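Local coordinates for pseudoazurin (Blue copper protein) (Sinorhizobium meliloti, PDB 3TU6) that binds one copper ion and probably carries electrons as a periplasmic blue copper protein of the cupredoxin family, at residues 38-43 with 61-66; 3-8 with 34-39; 53-58 with 74-79. All coordinates share one frame; numbering follows the deposited sequence.

Interaction 1 (38-43 with 61-66); sequences KDKGHN and KINEEI. With CU (copper (II) ion), chain B.
N63 reaches across to G41 where two loops of the cupredoxin fold meet beside the copper site: 38-43, which carries the ligand H42, and 61-66, which opens with a type II beta turn from K61 to E64. Chi1 of N63 (-53°) sets CG anti to the carbonyl carbon, and the amide end comes nearer to the other loop than CB does. Outward from CB, CG is the first atom to touch that loop, at K40 CD, whose chain crosses N63 at about a right angle. Of the two branches, ND2 lies 4.1 Å from K40 CD, while OD1 lies 3.7 Å from K40 CB and takes the N-H of G41 at 2.7 Å, in the carbonyl plane and on a lone pair. A water accepts the N-H of H42 and is placed to donate to N63 OD1 and D39 O, with more acceptors around it than protons. G41 sits at phi 96°, where a side chain would jam against the preceding carbonyl.

The return bond comes from N63 N, which meets H42 O at 2.7 Å, almost straight at hydrogen and nearly along the C=O axis. This bond and the water hold the H42 backbone, and CB points away from 61-66; ND1 of the ring binds copper at 2.0 Å, with C80, H83 and M88 as the other ligands. NE2 is hydrogen-bonded to N10, a second-shell contact consistent with fixing the ring's rotation. I62 lays CD1 against both G41 O and N43 CB, and N43 OD1 is taken by A81 N. Between the first and last residues of the turn, E64 OE1 accepts the K61 N-H at 2.7 Å, on the anti side of the carboxylate.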
loop_
_atom_site.group_PDB
_atom_site.type_symbol
_atom_site.label_atom_id
_atom_site.label_comp_id
_atom_site.label_asym_id
_atom_site.label_seq_id
_atom_site.Cartn_x
_atom_site.Cartn_y
_atom_site.Cartn_z
ATOM N N LYS A 38 -9.806 -5.298 10.236
ATOM C CA LYS A 38 -11.267 -5.320 10.327
ATOM C C LYS A 38 -11.799 -6.708 9.974
ATOM O O LYS A 38 -12.698 -7.221 10.642
ATOM C CB LYS A 38 -11.888 -4.257 9.420
ATOM C CG LYS A 38 -13.385 -4.068 9.634
ATOM C CD LYS A 38 -13.863 -2.718 9.130
ATOM C CE LYS A 38 -15.342 -2.509 9.418
ATOM N NZ LYS A 38 -15.796 -1.141 9.042
ATOM N N ASP A 39 -11.236 -7.300 8.922
ATOM C CA ASP A 39 -11.421 -8.718 8.619
ATOM C C ASP A 39 -10.101 -9.447 8.864
ATOM O O ASP A 39 -9.026 -8.879 8.657
ATOM C CB ASP A 39 -11.866 -8.913 7.167
ATOM C CG ASP A 39 -13.271 -8.396 6.909
ATOM O OD1 ASP A 39 -14.149 -8.569 7.782
ATOM O OD2 ASP A 39 -13.502 -7.822 5.823
ATOM N N LYS A 40 -10.186 -10.701 9.304
ATOM C CA LYS A 40 -8.996 -11.477 9.656
ATOM C C LYS A 40 -8.387 -12.177 8.444
ATOM O O LYS A 40 -9.041 -12.345 7.412
ATOM C CB LYS A 40 -9.330 -12.511 10.734
ATOM C CG LYS A 40 -9.965 -11.932 11.995
ATOM C CD LYS A 40 -9.045 -10.945 12.704
ATOM C CE LYS A 40 -9.633 -10.503 14.036
ATOM N NZ LYS A 40 -8.745 -9.550 14.758
ATOM N N GLY A 41 -7.126 -12.578 8.584
ATOM C CA GLY A 41 -6.411 -13.318 7.546
ATOM C C GLY A 41 -5.535 -12.472 6.636
ATOM O O GLY A 41 -4.974 -12.990 5.671
ATOM N N HIS A 42 -5.408 -11.179 6.937
ATOM C CA HIS A 42 -4.590 -10.271 6.127
ATOM C C HIS A 42 -3.353 -9.797 6.878
ATOM O O HIS A 42 -3.291 -9.853 8.107
ATOM C CB HIS A 42 -5.400 -9.046 5.696
ATOM C CG HIS A 42 -6.705 -9.377 5.046
ATOM N ND1 HIS A 42 -6.797 -9.837 3.750
ATOM C CD2 HIS A 42 -7.975 -9.305 5.510
ATOM C CE1 HIS A 42 -8.066 -10.040 3.447
ATOM N NE2 HIS A 42 -8.801 -9.724 4.498
ATOM N N ASN A 43 -2.370 -9.328 6.116
ATOM C CA ASN A 43 -1.207 -8.648 6.668
ATOM C C ASN A 43 -0.817 -7.477 5.771
ATOM O O ASN A 43 -1.398 -7.291 4.701
ATOM C CB ASN A 43 -0.030 -9.619 6.837
ATOM C CG ASN A 43 0.749 -9.846 5.547
ATOM O OD1 ASN A 43 0.177 -10.154 4.499
ATOM N ND2 ASN A 43 2.066 -9.705 5.626
ATOM N N LYS A 61 2.900 -9.147 10.600
ATOM C CA LYS A 61 2.383 -10.507 10.735
ATOM C C LYS A 61 0.894 -10.522 10.394
ATOM O O LYS A 61 0.269 -9.466 10.268
ATOM C CB LYS A 61 2.602 -11.032 12.158
ATOM C CG LYS A 61 4.063 -11.075 12.606
ATOM C CD LYS A 61 4.864 -12.125 11.846
ATOM C CE LYS A 61 6.296 -12.216 12.360
ATOM N NZ LYS A 61 7.065 -10.965 12.120
ATOM N N ILE A 62 0.333 -11.719 10.245
ATOM C CA ILE A 62 -1.088 -11.872 9.925
ATOM C C ILE A 62 -1.936 -11.338 11.081
ATOM O O ILE A 62 -1.712 -11.697 12.236
ATOM C CB ILE A 62 -1.461 -13.350 9.638
ATOM C CG1 ILE A 62 -0.767 -13.852 8.365
ATOM C CG2 ILE A 62 -2.975 -13.510 9.507
ATOM C CD1 ILE A 62 -1.310 -13.254 7.078
ATOM N N ASN A 63 -2.890 -10.466 10.751
ATOM C CA ASN A 63 -3.753 -9.788 11.734
ATOM C C ASN A 63 -3.034 -8.783 12.647
ATOM O O ASN A 63 -3.643 -8.252 13.581
ATOM C CB ASN A 63 -4.532 -10.796 12.589
ATOM C CG ASN A 63 -5.311 -11.794 11.756
ATOM O OD1 ASN A 63 -5.725 -11.498 10.634
ATOM N ND2 ASN A 63 -5.520 -12.982 12.305
ATOM N N GLU A 64 -1.758 -8.510 12.379
ATOM C CA GLU A 64 -1.014 -7.529 13.162
ATOM C C GLU A 64 -1.380 -6.131 12.676
ATOM O O GLU A 64 -1.221 -5.814 11.494
ATOM C CB GLU A 64 0.497 -7.751 13.043
ATOM C CG GLU A 64 1.319 -6.892 14.006
ATOM C CD GLU A 64 2.821 -7.078 13.854
ATOM O OE1 GLU A 64 3.273 -7.535 12.782
ATOM O OE2 GLU A 64 3.554 -6.757 14.813
ATOM N N GLU A 65 -1.873 -5.304 13.594
ATOM C CA GLU A 65 -2.259 -3.936 13.277
ATOM C C GLU A 65 -1.046 -3.019 13.399
ATOM O O GLU A 65 -0.930 -2.235 14.342
ATOM C CB GLU A 65 -3.398 -3.482 14.191
ATOM C CG GLU A 65 -4.647 -4.339 14.045
ATOM C CD GLU A 65 -5.868 -3.731 14.705
ATOM O OE1 GLU A 65 -5.735 -3.177 15.817
ATOM O OE2 GLU A 65 -6.964 -3.817 14.112
ATOM N N ILE A 66 -0.147 -3.128 12.424
ATOM C CA ILE A 66 1.142 -2.447 12.472
ATOM C C ILE A 66 1.020 -0.976 12.077
ATOM O O ILE A 66 0.275 -0.628 11.160
ATOM C CB ILE A 66 2.184 -3.158 11.561
ATOM C CG1 ILE A 66 3.600 -2.654 11.858
ATOM C CG2 ILE A 66 1.845 -2.969 10.083
ATOM C CD1 ILE A 66 4.684 -3.447 11.156
HETATM CU CU CU B . -5.310 -10.136 2.439
HETATM O O HOH W 1 -6.228 -9.417 8.909
#

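Interaction 2 (3-8 with 34-39)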
loop_
_atom_site.group_PDB
_atom_site.type_symbol
_atom_site.label_atom_id
_atom_site.label_comp_id
_atom_site.label_asym_id
_atom_site.label_seq_id
_atom_site.Cartn_x
_atom_site.Cartn_y
_atom_site.Cartn_z
ATOM N N GLU A 3 -2.049 11.013 11.574
ATOM C CA GLU A 3 -2.100 9.562 11.722
ATOM C C GLU A 3 -3.265 9.022 10.908
ATOM O O GLU A 3 -4.420 9.365 11.170
ATOM C CB GLU A 3 -2.263 9.185 13.197
ATOM C CG GLU A 3 -1.197 9.786 14.108
ATOM C CD GLU A 3 -1.261 9.258 15.531
ATOM O OE1 GLU A 3 -2.372 8.959 16.017
ATOM O OE2 GLU A 3 -0.192 9.148 16.167
ATOM N N TYR A 4 -2.956 8.184 9.920
ATOM C CA TYR A 4 -3.962 7.660 8.997
ATOM C C TYR A 4 -4.248 6.181 9.232
ATOM O O TYR A 4 -3.472 5.482 9.890
ATOM C CB TYR A 4 -3.516 7.898 7.555
ATOM C CG TYR A 4 -3.386 9.368 7.228
ATOM C CD1 TYR A 4 -4.514 10.179 7.148
ATOM C CD2 TYR A 4 -2.139 9.953 7.017
ATOM C CE1 TYR A 4 -4.410 11.531 6.861
ATOM C CE2 TYR A 4 -2.024 11.311 6.727
ATOM C CZ TYR A 4 -3.167 12.092 6.650
ATOM O OH TYR A 4 -3.072 13.433 6.363
ATOM N N ARG A 5 -5.376 5.723 8.692
ATOM C CA ARG A 5 -5.836 4.344 8.852
ATOM C C ARG A 5 -6.091 3.694 7.497
ATOM O O ARG A 5 -6.712 4.296 6.623
ATOM C CB ARG A 5 -7.136 4.309 9.659
ATOM C CG ARG A 5 -7.010 4.767 11.102
ATOM C CD ARG A 5 -6.197 3.793 11.932
ATOM N NE ARG A 5 -6.446 3.940 13.366
ATOM C CZ ARG A 5 -7.514 3.468 14.011
ATOM N NH1 ARG A 5 -8.471 2.809 13.361
ATOM N NH2 ARG A 5 -7.631 3.664 15.320
ATOM N N VAL A 6 -5.609 2.465 7.335
ATOM C CA VAL A 6 -5.927 1.644 6.172
ATOM C C VAL A 6 -6.507 0.323 6.654
ATOM O O VAL A 6 -5.825 -0.448 7.329
ATOM C CB VAL A 6 -4.683 1.360 5.312
ATOM C CG1 VAL A 6 -5.032 0.417 4.165
ATOM C CG2 VAL A 6 -4.099 2.656 4.783
ATOM N N GLU A 7 -7.767 0.068 6.316
ATOM C CA GLU A 7 -8.437 -1.161 6.729
ATOM C C GLU A 7 -8.094 -2.309 5.788
ATOM O O GLU A 7 -8.063 -2.134 4.569
ATOM C CB GLU A 7 -9.951 -0.955 6.778
ATOM C CG GLU A 7 -10.394 0.057 7.824
ATOM C CD GLU A 7 -11.902 0.123 7.982
ATOM O OE1 GLU A 7 -12.366 0.392 9.108
ATOM O OE2 GLU A 7 -12.621 -0.094 6.984
ATOM N N MET A 8 -7.829 -3.478 6.366
ATOM C CA MET A 8 -7.572 -4.695 5.599
ATOM C C MET A 8 -8.870 -5.498 5.573
ATOM O O MET A 8 -9.328 -5.978 6.612
ATOM C CB MET A 8 -6.430 -5.495 6.238
ATOM C CG MET A 8 -5.192 -4.652 6.541
ATOM S SD MET A 8 -3.740 -5.593 7.064
ATOM C CE MET A 8 -4.251 -6.118 8.705
ATOM N N THR A 34 -1.556 3.377 10.110
ATOM C CA THR A 34 -1.840 2.189 10.906
ATOM C C THR A 34 -2.782 1.270 10.141
ATOM O O THR A 34 -3.820 1.708 9.640
ATOM C CB THR A 34 -2.487 2.560 12.253
ATOM O OG1 THR A 34 -1.617 3.441 12.976
ATOM C CG2 THR A 34 -2.759 1.314 13.088
ATOM N N PHE A 35 -2.416 -0.006 10.051
ATOM C CA PHE A 35 -3.239 -0.990 9.359
ATOM C C PHE A 35 -4.203 -1.643 10.337
ATOM O O PHE A 35 -3.813 -2.018 11.437
ATOM C CB PHE A 35 -2.356 -2.019 8.655
ATOM C CG PHE A 35 -1.633 -1.454 7.472
ATOM C CD1 PHE A 35 -2.226 -1.470 6.224
ATOM C CD2 PHE A 35 -0.387 -0.862 7.615
ATOM C CE1 PHE A 35 -1.580 -0.932 5.128
ATOM C CE2 PHE A 35 0.270 -0.319 6.518
ATOM C CZ PHE A 35 -0.333 -0.353 5.270
ATOM N N VAL A 36 -5.466 -1.754 9.931
ATOM C CA VAL A 36 -6.530 -2.240 10.802
ATOM C C VAL A 36 -7.034 -3.587 10.299
ATOM O O VAL A 36 -7.383 -3.729 9.125
ATOM C CB VAL A 36 -7.709 -1.243 10.845
ATOM C CG1 VAL A 36 -8.747 -1.675 11.877
ATOM C CG2 VAL A 36 -7.202 0.164 11.145
ATOM N N ALA A 37 -7.073 -4.572 11.194
ATOM C CA ALA A 37 -7.537 -5.913 10.854
ATOM C C ALA A 37 -9.044 -6.016 11.060
ATOM O O ALA A 37 -9.507 -6.732 11.949
ATOM C CB ALA A 37 -6.808 -6.955 11.700
ATOM N N LYS A 38 -9.806 -5.298 10.236
ATOM C CA LYS A 38 -11.267 -5.320 10.327
ATOM C C LYS A 38 -11.799 -6.708 9.974
ATOM O O LYS A 38 -12.698 -7.221 10.642
ATOM C CB LYS A 38 -11.888 -4.257 9.420
ATOM C CG LYS A 38 -13.385 -4.068 9.634
ATOM C CD LYS A 38 -13.863 -2.718 9.130
ATOM C CE LYS A 38 -15.342 -2.509 9.418
ATOM N NZ LYS A 38 -15.796 -1.141 9.042
ATOM N N ASP A 39 -11.236 -7.300 8.922
ATOM C CA ASP A 39 -11.421 -8.718 8.619
ATOM C C ASP A 39 -10.101 -9.447 8.864
ATOM O O ASP A 39 -9.026 -8.879 8.657
ATOM C CB ASP A 39 -11.866 -8.913 7.167
ATOM C CG ASP A 39 -13.271 -8.396 6.909
ATOM O OD1 ASP A 39 -14.149 -8.569 7.782
ATOM O OD2 ASP A 39 -13.502 -7.822 5.823
HETATM O O HOH W 2 -1.357 6.104 11.787
#
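V6 and F35 meet side by side, pointing the same way, on the inward face of a parallel strand pair. V6 CG1 lies 3.8 Å from F35 CE1, approaching the ring obliquely. M8, further along, crosses the F35 side chain at about a right angle: its SD stands 4.1 Å from F35 CB and 5.5 Å from the ring centroid, an oblique Met-aromatic contact. The chain then bends at chi3 (-71°), which brings CE against CA and CB of A37. On the other face, R5 sets CD and NH1 against V36 CG2, with NH1 3.7 Å from V36 CG2. E7, still in its strand, meets K38, two residues beyond the end of strand 34-36; the carboxylate lies against K38 CD, and the ion pair from E7 OE1 to K38 NZ is long at 3.8 Å.

Behind these side chains stands the backbone. T34 N binds Y4 O, V6 N binds T34 O, V36 N binds V6 O and M8 N binds V36 O, the last at 2.8 Å. The pairing continues beyond the inverse gamma turn centred on A37 through D39 N to M8 O, a longer bond of 3.3 Å. At the other end a water donates to Y4 O and hydrogen-bonds T34 OG1, which also pairs with T67.

Further out, F20 and I25 of strand 19-27 pack on V6, and the Y78 ring meets F35 edge-to-face, so this inner face is closed within the protein. M8 also touches H42, and the M8 side chain is about 6 Å from the copper ion at nearest atoms. Parallel strands 3-9 and 32-36, the second of which runs on into the loop carrying H42, belong to the beta barrel of the cupredoxins.

Interaction 3 (53-58 with 74-79); sequences EGAETW and GVYMYQ
W58 turns the benzene end of its indole between Y76 and Y78, two side chains that project from the same strand, 74-79, into the core of the cupredoxin barrel. Its CG lies between the backbone N and the carbonyl carbon (chi1 73°). The indole plane is turned about 30° from the Y76 ring and about 50° from that of Y78, and its six-membered ring touches the strand with two different atoms.

CZ3 meets CD2 of Y76 at 3.9 Å. That tyrosine atom sits at the indole edge, close to the indole plane, while the indole atom approaches the tyrosine ring obliquely. CZ2 comes closer, 3.5 Å from Y78 CB, and touches the root of that side chain more than its ring. Both tyrosines cross the tryptophan obliquely, and the contact is one of apolar packing. Backbones stay well apart, with CA atoms 9.0 Å from each other at W58 and Y78.

The polar tips find partners elsewhere: W58 NE1 donates to S44 OG, and Y76 OH is hydrogen-bonded to K72 O. Y78 carries its ring onward, edge-to-face with F20, while V68 and L46 also pack on the tryptophan. The loop 53-58 is thereby closed over the strand that runs on to the copper ligand C80. Nearer the start of the loop, A55 points CB toward the outer part of the Y76 ring, 3.7 Å from OH and 3.9 Å from CE2.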
loop_
_atom_site.group_PDB
_atom_site.type_symbol
_atom_site.label_atom_id
_atom_site.label_comp_id
_atom_site.label_asym_id
_atom_site.label_seq_id
_atom_site.Cartn_x
_atom_site.Cartn_y
_atom_site.Cartn_z
ATOM N N GLU A 53 14.667 4.971 -1.991
ATOM C CA GLU A 53 15.965 4.554 -1.458
ATOM C C GLU A 53 16.190 5.106 -0.052
ATOM O O GLU A 53 15.901 6.272 0.217
ATOM C CB GLU A 53 17.097 5.009 -2.385
ATOM C CG GLU A 53 17.103 4.314 -3.746
ATOM C CD GLU A 53 18.259 4.744 -4.634
ATOM O OE1 GLU A 53 18.912 5.766 -4.329
ATOM O OE2 GLU A 53 18.515 4.057 -5.646
ATOM N N GLY A 54 16.685 4.251 0.840
ATOM C CA GLY A 54 16.982 4.640 2.219
ATOM C C GLY A 54 15.785 4.656 3.157
ATOM O O GLY A 54 15.911 5.069 4.313
ATOM N N ALA A 55 14.629 4.202 2.677
ATOM C CA ALA A 55 13.405 4.204 3.476
ATOM C C ALA A 55 13.339 2.972 4.373
ATOM O O ALA A 55 13.857 1.910 4.023
ATOM C CB ALA A 55 12.183 4.260 2.573
ATOM N N GLU A 56 12.699 3.124 5.530
ATOM C CA GLU A 56 12.486 2.005 6.444
ATOM C C GLU A 56 11.392 1.095 5.898
ATOM O O GLU A 56 10.341 1.570 5.466
ATOM C CB GLU A 56 12.095 2.504 7.838
ATOM C CG GLU A 56 13.215 3.219 8.580
ATOM C CD GLU A 56 12.889 3.470 10.042
ATOM O OE1 GLU A 56 13.835 3.573 10.852
ATOM O OE2 GLU A 56 11.691 3.562 10.386
ATOM N N THR A 57 11.650 -0.210 5.916
ATOM C CA THR A 57 10.701 -1.200 5.414
ATOM C C THR A 57 9.873 -1.771 6.558
ATOM O O THR A 57 10.155 -1.510 7.730
ATOM C CB THR A 57 11.424 -2.365 4.708
ATOM O OG1 THR A 57 12.138 -3.148 5.673
ATOM C CG2 THR A 57 12.399 -1.839 3.660
ATOM N N TRP A 58 8.849 -2.545 6.212
ATOM C CA TRP A 58 8.043 -3.238 7.211
ATOM C C TRP A 58 7.504 -4.565 6.685
ATOM O O TRP A 58 7.315 -4.744 5.479
ATOM C CB TRP A 58 6.898 -2.347 7.708
ATOM C CG TRP A 58 5.773 -2.153 6.734
ATOM C CD1 TRP A 58 4.653 -2.924 6.614
ATOM C CD2 TRP A 58 5.646 -1.107 5.764
ATOM N NE1 TRP A 58 3.841 -2.430 5.620
ATOM C CE2 TRP A 58 4.428 -1.315 5.083
ATOM C CE3 TRP A 58 6.447 -0.017 5.399
ATOM C CZ2 TRP A 58 3.990 -0.473 4.056
ATOM C CZ3 TRP A 58 6.011 0.820 4.379
ATOM C CH2 TRP A 58 4.793 0.586 3.721
ATOM N N GLY A 74 8.041 9.852 -1.232
ATOM C CA GLY A 74 7.967 8.926 -2.360
ATOM C C GLY A 74 6.756 8.017 -2.281
ATOM O O GLY A 74 5.904 8.172 -1.403
ATOM N N VAL A 75 6.686 7.068 -3.209
ATOM C CA VAL A 75 5.608 6.089 -3.247
ATOM C C VAL A 75 6.053 4.793 -2.573
ATOM O O VAL A 75 7.123 4.263 -2.877
ATOM C CB VAL A 75 5.182 5.775 -4.695
ATOM C CG1 VAL A 75 4.005 4.808 -4.706
ATOM C CG2 VAL A 75 4.833 7.057 -5.434
ATOM N N TYR A 76 5.222 4.303 -1.657
ATOM C CA TYR A 76 5.460 3.044 -0.964
ATOM C C TYR A 76 4.439 2.017 -1.452
ATOM O O TYR A 76 3.242 2.176 -1.215
ATOM C CB TYR A 76 5.316 3.233 0.548
ATOM C CG TYR A 76 6.380 4.105 1.184
ATOM C CD1 TYR A 76 6.399 5.485 0.979
ATOM C CD2 TYR A 76 7.356 3.553 2.008
ATOM C CE1 TYR A 76 7.370 6.285 1.568
ATOM C CE2 TYR A 76 8.330 4.345 2.599
ATOM C CZ TYR A 76 8.332 5.709 2.378
ATOM O OH TYR A 76 9.300 6.489 2.965
ATOM N N MET A 77 4.913 0.978 -2.140
ATOM C CA MET A 77 4.047 -0.103 -2.614
ATOM C C MET A 77 4.130 -1.288 -1.658
ATOM O O MET A 77 5.208 -1.846 -1.445
ATOM C CB MET A 77 4.457 -0.550 -4.019
ATOM C CG MET A 77 4.413 0.554 -5.071
ATOM S SD MET A 77 2.776 1.259 -5.342
ATOM C CE MET A 77 1.889 -0.153 -6.005
ATOM N N TYR A 78 2.986 -1.662 -1.087
ATOM C CA TYR A 78 2.914 -2.747 -0.108
ATOM C C TYR A 78 1.852 -3.769 -0.514
ATOM O O TYR A 78 1.020 -3.500 -1.385
ATOM C CB TYR A 78 2.626 -2.184 1.287
ATOM C CG TYR A 78 1.255 -1.564 1.448
ATOM C CD1 TYR A 78 0.163 -2.339 1.826
ATOM C CD2 TYR A 78 1.050 -0.204 1.226
ATOM C CE1 TYR A 78 -1.094 -1.784 1.969
ATOM C CE2 TYR A 78 -0.209 0.366 1.378
ATOM C CZ TYR A 78 -1.277 -0.431 1.750
ATOM O OH TYR A 78 -2.528 0.115 1.905
ATOM N N GLN A 79 1.880 -4.935 0.127
ATOM C CA GLN A 79 1.018 -6.048 -0.262
ATOM C C GLN A 79 0.512 -6.854 0.926
ATOM O O GLN A 79 1.035 -6.744 2.036
ATOM C CB GLN A 79 1.781 -6.987 -1.201
ATOM C CG GLN A 79 2.965 -7.702 -0.544
ATOM C CD GLN A 79 3.657 -8.678 -1.478
ATOM O OE1 GLN A 79 3.895 -8.377 -2.648
ATOM N NE2 GLN A 79 3.991 -9.854 -0.959
#

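How the interactions relate
Interactions 1 and 2 follow directly along the chain, sharing K38 and D39, with centres about 9 Å apart. They are stitched together where F35 N meets I66 O and A37 N meets E65 OE2, each at 3.0 Å and probably hydrogen-bonded. Interaction 3 lies deeper, its centre about 17 Å from that of interaction 2, yet the two join in the core: F35 CE1 is 3.3 Å from Y78 CE1, and V6 CG1 is 3.4 Å from Y78 OH. Between interactions 1 and 3, I66 CD1 packs on W58 CB. Copper is bound in interaction 1, with M8 of interaction 2 nearby. The side chain of Y78 is about 9 Å from the copper ion at nearest atoms.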